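Local coordinates for SusD homolog (Bacteroides ovatus, PDB 4F53), which probably binds mucin O-glycans at the bacterial surface as a SusD/RagB-family outer-membrane lipoprotein with a TPR-like helical fold, at residues Q36-E42 with R243-H248; F46-V50 with I87-F92. All coordinates share one frame. Residue numbers count along the deposited sequence, not the author numbering.

Interaction 1 (Q36-E42 with R243-H248)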
# COMPACT_ATOMS: atom_id res chain seq x y z
N GLN A 36 -9.79 13.31 4.90
CA GLN A 36 -8.32 13.20 4.91
C GLN A 36 -7.86 11.88 5.57
O GLN A 36 -6.95 11.22 5.09
CB GLN A 36 -7.72 14.40 5.65
CG GLN A 36 -6.22 14.45 5.57
CD GLN A 36 -5.64 15.57 6.37
OE1 GLN A 36 -5.63 15.55 7.61
NE2 GLN A 36 -5.15 16.57 5.68
N ASP A 37 -8.52 11.51 6.67
CA ASP A 37 -8.18 10.33 7.43
C ASP A 37 -8.29 9.02 6.62
O ASP A 37 -7.47 8.13 6.80
CB ASP A 37 -9.10 10.26 8.66
CG ASP A 37 -8.98 8.97 9.46
OD1 ASP A 37 -7.84 8.57 9.77
OD2 ASP A 37 -10.01 8.33 9.71
N LEU A 38 -9.29 8.92 5.74
CA LEU A 38 -9.61 7.69 5.00
C LEU A 38 -8.57 7.31 3.94
O LEU A 38 -8.65 6.19 3.41
CB LEU A 38 -11.04 7.75 4.40
CG LEU A 38 -12.13 7.71 5.50
CD1 LEU A 38 -13.47 8.22 4.99
CD2 LEU A 38 -12.23 6.31 6.17
N MSE A 39 -7.56 8.17 3.68
CA MSE A 39 -6.47 7.79 2.75
C MSE A 39 -5.64 6.62 3.31
O MSE A 39 -5.10 5.81 2.56
CB MSE A 39 -5.54 8.99 2.47
CG MSE A 39 -6.29 10.17 1.83
SE MSE A 39 -5.04 11.43 1.02
CE MSE A 39 -4.44 12.25 2.57
N MSE A 40 -5.52 6.58 4.64
CA MSE A 40 -4.75 5.59 5.42
C MSE A 40 -5.46 5.54 6.78
O MSE A 40 -5.03 6.21 7.73
CB MSE A 40 -3.28 6.05 5.51
CG MSE A 40 -2.33 4.93 5.90
SE MSE A 40 -2.18 3.54 4.53
CE MSE A 40 -1.42 4.68 3.13
N PRO A 41 -6.64 4.87 6.84
CA PRO A 41 -7.52 5.00 8.02
C PRO A 41 -6.92 4.63 9.37
O PRO A 41 -6.20 3.66 9.51
CB PRO A 41 -8.72 4.12 7.70
CG PRO A 41 -8.33 3.33 6.48
CD PRO A 41 -7.31 4.12 5.76
N GLU A 42 -7.24 5.47 10.36
CA GLU A 42 -6.81 5.35 11.74
C GLU A 42 -7.70 4.39 12.55
O GLU A 42 -7.16 3.68 13.40
CB GLU A 42 -6.81 6.73 12.40
CG GLU A 42 -6.30 6.71 13.82
CD GLU A 42 -6.33 8.02 14.56
OE1 GLU A 42 -6.11 9.08 13.93
OE2 GLU A 42 -6.53 7.99 15.80
N ARG A 243 0.30 11.62 8.76
CA ARG A 243 -0.83 12.19 9.51
C ARG A 243 -0.64 12.05 11.01
O ARG A 243 -0.36 10.96 11.51
CB ARG A 243 -2.16 11.54 9.08
CG ARG A 243 -3.39 12.32 9.56
CD ARG A 243 -4.71 11.80 9.01
NE ARG A 243 -5.79 11.86 10.01
CZ ARG A 243 -5.90 11.03 11.06
NH1 ARG A 243 -5.01 10.05 11.26
NH2 ARG A 243 -6.91 11.17 11.91
N LYS A 244 -0.82 13.16 11.73
CA LYS A 244 -0.78 13.19 13.20
C LYS A 244 -2.08 12.55 13.64
O LYS A 244 -3.18 13.02 13.25
CB LYS A 244 -0.57 14.63 13.73
CG LYS A 244 -0.75 14.75 15.24
CD LYS A 244 -0.62 16.17 15.73
CE LYS A 244 -0.76 16.26 17.22
NZ LYS A 244 -0.70 17.68 17.68
N VAL A 245 -1.97 11.41 14.37
CA VAL A 245 -3.14 10.63 14.79
C VAL A 245 -4.08 11.48 15.66
O VAL A 245 -3.62 12.36 16.40
CB VAL A 245 -2.78 9.27 15.47
CG1 VAL A 245 -1.95 8.40 14.54
CG2 VAL A 245 -2.10 9.46 16.83
N ALA A 246 -5.38 11.24 15.52
CA ALA A 246 -6.39 11.93 16.32
C ALA A 246 -6.46 11.30 17.70
O ALA A 246 -6.57 12.02 18.68
CB ALA A 246 -7.75 11.86 15.64
N ASP A 247 -6.31 9.97 17.78
CA ASP A 247 -6.34 9.25 19.05
C ASP A 247 -5.12 8.32 19.20
O ASP A 247 -4.33 8.51 20.12
CB ASP A 247 -7.66 8.48 19.21
CG ASP A 247 -7.83 7.93 20.60
OD1 ASP A 247 -8.13 8.72 21.52
OD2 ASP A 247 -7.57 6.72 20.80
N HIS A 248 -4.98 7.29 18.36
CA HIS A 248 -3.83 6.40 18.44
C HIS A 248 -3.51 5.73 17.11
O HIS A 248 -4.41 5.54 16.29
CB HIS A 248 -4.03 5.32 19.52
CG HIS A 248 -5.16 4.37 19.29
ND1 HIS A 248 -6.46 4.66 19.72
CD2 HIS A 248 -5.14 3.13 18.73
CE1 HIS A 248 -7.19 3.60 19.40
NE2 HIS A 248 -6.44 2.66 18.79
O HOH W 1 -7.27 13.76 9.43
O HOH W 2 -6.72 3.68 15.96
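The carboxylate of E42 lies against the loop A246-H248 and the guanidinium of R243, and E42 as a whole accounts for most of the area that 36-42 buries. The case illustrates how a buried acid can be satisfied by a loop's backbone amides and a neighbouring arginine in the helical, TPR-like SusD fold: a salt-bridge network of D37, E42 and R243 combined with amides that converge on one carboxylate. Both R243 NH1 and R243 NH2 donate to E42 OE1 at 3.0 Å, in a fork centred on a single oxygen. The same OE1 accepts from A246 N at 2.8 Å, while E42 OE2 takes D247 N at 2.8 Å and H248 N at 3.1 Å; R243 supplies the charge, and the three neutral amides tie E42 to the loop that follows strand 241-243. D37 approaches differently. Its OD1, 3.5 Å from R243 NH2, sits over one face of the guanidinium and contributes charge alone, yet it also accepts from E42 N at 3.2 Å, closing the chain back on itself after the type I turn D37-M40. Q36 reaches R243 through water 1, and its amide is held by D183 and R184. H248 ND1 donates to D247 OD2 at 2.6 Å, and water 2 bridges the two backbones, donating to E42 O at 2.6 Å and to H248 O at 3.0 Å.

Interaction 2 (F46-V50 with I87-F92)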
# COMPACT_ATOMS: atom_id res chain seq x y z
N PHE A 46 -11.14 -0.81 11.24
CA PHE A 46 -11.29 -0.66 9.80
C PHE A 46 -9.92 -0.91 9.21
O PHE A 46 -9.77 -1.76 8.33
CB PHE A 46 -11.87 0.71 9.40
CG PHE A 46 -12.02 0.92 7.90
CD1 PHE A 46 -12.56 -0.08 7.09
CD2 PHE A 46 -11.69 2.14 7.32
CE1 PHE A 46 -12.71 0.12 5.71
CE2 PHE A 46 -11.86 2.34 5.95
CZ PHE A 46 -12.36 1.32 5.16
N SER A 47 -8.91 -0.24 9.77
CA SER A 47 -7.48 -0.35 9.45
C SER A 47 -7.03 -1.81 9.51
O SER A 47 -6.28 -2.25 8.63
CB SER A 47 -6.65 0.48 10.44
OG SER A 47 -5.28 0.42 10.10
N GLN A 48 -7.45 -2.55 10.55
CA GLN A 48 -7.08 -3.95 10.75
C GLN A 48 -7.41 -4.79 9.53
O GLN A 48 -6.59 -5.61 9.14
CB GLN A 48 -7.74 -4.56 11.99
CG GLN A 48 -7.04 -5.85 12.37
CD GLN A 48 -7.50 -6.50 13.62
OE1 GLN A 48 -8.62 -6.31 14.09
NE2 GLN A 48 -6.62 -7.31 14.16
N TYR A 49 -8.57 -4.57 8.92
CA TYR A 49 -8.93 -5.32 7.73
C TYR A 49 -8.19 -4.84 6.50
O TYR A 49 -7.50 -5.63 5.87
CB TYR A 49 -10.44 -5.26 7.47
CG TYR A 49 -11.23 -5.88 8.59
CD1 TYR A 49 -11.46 -7.25 8.64
CD2 TYR A 49 -11.73 -5.10 9.63
CE1 TYR A 49 -12.17 -7.84 9.69
CE2 TYR A 49 -12.43 -5.67 10.70
CZ TYR A 49 -12.66 -7.04 10.71
OH TYR A 49 -13.35 -7.61 11.75
N VAL A 50 -8.33 -3.57 6.16
CA VAL A 50 -7.83 -3.05 4.88
C VAL A 50 -6.32 -2.90 4.83
O VAL A 50 -5.76 -3.20 3.78
CB VAL A 50 -8.55 -1.75 4.41
CG1 VAL A 50 -10.05 -2.02 4.22
CG2 VAL A 50 -8.32 -0.57 5.35
N ILE A 87 -15.93 -5.52 3.97
CA ILE A 87 -15.24 -4.38 4.55
C ILE A 87 -14.36 -3.58 3.55
O ILE A 87 -14.55 -2.36 3.54
CB ILE A 87 -14.48 -4.80 5.85
CG1 ILE A 87 -15.50 -5.33 6.87
CG2 ILE A 87 -13.68 -3.60 6.47
CD1 ILE A 87 -14.93 -6.20 7.94
N PRO A 88 -13.44 -4.17 2.69
CA PRO A 88 -12.61 -3.30 1.83
C PRO A 88 -13.35 -2.64 0.66
O PRO A 88 -12.72 -1.90 -0.11
CB PRO A 88 -11.54 -4.26 1.29
CG PRO A 88 -11.60 -5.47 2.17
CD PRO A 88 -13.03 -5.58 2.55
N PHE A 89 -14.67 -2.92 0.51
CA PHE A 89 -15.46 -2.33 -0.55
C PHE A 89 -16.47 -1.35 0.06
O PHE A 89 -16.25 -0.14 0.01
CB PHE A 89 -16.16 -3.42 -1.40
CG PHE A 89 -16.74 -2.96 -2.72
CD1 PHE A 89 -15.97 -2.22 -3.63
CD2 PHE A 89 -18.03 -3.30 -3.09
CE1 PHE A 89 -16.51 -1.81 -4.85
CE2 PHE A 89 -18.56 -2.90 -4.32
CZ PHE A 89 -17.79 -2.16 -5.20
N ASN A 90 -17.52 -1.89 0.70
CA ASN A 90 -18.65 -1.18 1.30
C ASN A 90 -18.26 -0.15 2.34
O ASN A 90 -18.84 0.93 2.33
CB ASN A 90 -19.66 -2.16 1.93
CG ASN A 90 -20.44 -2.96 0.91
OD1 ASN A 90 -19.91 -3.86 0.26
ND2 ASN A 90 -21.72 -2.65 0.76
N ASP A 91 -17.30 -0.47 3.24
CA ASP A 91 -16.94 0.45 4.31
C ASP A 91 -16.24 1.70 3.80
O ASP A 91 -16.44 2.75 4.41
CB ASP A 91 -16.12 -0.25 5.40
CG ASP A 91 -16.91 -1.18 6.31
OD1 ASP A 91 -17.97 -1.71 5.85
OD2 ASP A 91 -16.49 -1.39 7.46
N PHE A 92 -15.52 1.66 2.68
CA PHE A 92 -14.95 2.89 2.12
C PHE A 92 -16.04 3.83 1.62
O PHE A 92 -15.95 5.03 1.88
CB PHE A 92 -13.95 2.62 1.00
CG PHE A 92 -12.56 2.32 1.50
CD1 PHE A 92 -11.78 3.32 2.09
CD2 PHE A 92 -12.01 1.05 1.37
CE1 PHE A 92 -10.49 3.04 2.54
CE2 PHE A 92 -10.72 0.79 1.80
CZ PHE A 92 -9.97 1.78 2.39
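I87 opens the second segment by reaching two aromatic side chains at once. Its CD1 sits over the face of the Y49 ring, 3.5 Å from the centroid and only 3° off the normal, a nearly ideal CH-pi contact, whereas its CG2 meets the edge of F46, 3.7 Å from F46 CD1. Y49 also meets W84 edge-to-face, from an earlier turn of the same helix 82-106. P88 follows, where the two backbones come closest: its CA is 5.7 Å from that of V50, and V50 CG1 lies 3.7 Å from P88 CA. A proline has no amide hydrogen to give to the preceding turn, and the helix is kinked here.

The principle at work is helix-helix packing within the TPR-like SusD/RagB fold, the neighbouring helices meeting here through apolar and aromatic side chains. In this pair the local axes of 46-50 and 87-92 approach to 10.0 Å, and their directions differ by 138°, so the helices run roughly antiparallel but well splayed.

Past F89 and N90, which face other parts of the protein, D91 returns to the interface with its methylene: D91 CB lies 3.4 Å from F46 CE1. F92 completes the contact. F46 directs its edge at the face of F92 in a T-shaped pair, centroids 4.8 Å apart and planes at 67°, and V50 CG1 lies 3.8 Å from F92 CE2. K95, one turn further on, makes a cation-pi contact with F46, while V123 and R126 of helix 110-131 touch F92.

The centres of the two interactions are about 14 Å apart, and the chain binds them closely: 36-42 runs from helix 25-37 into the connection that leads to helix 44-58, which carries 46-50. Interaction 2 closes locally, with 36 residues between its segments, and both lie within the 200 that separate the segments of interaction 1. They also touch directly, since P41 CB packs 3.6 Å from F46 CD2 and L38 O lies 3.7 Å from F92 CE1. Helix 110-131 borders both, R126 meeting M40 and V50 alike. A polar tie to a distant loop and an apolar helix pair thus join across one helix-helix connection within the SusD/RagB family region.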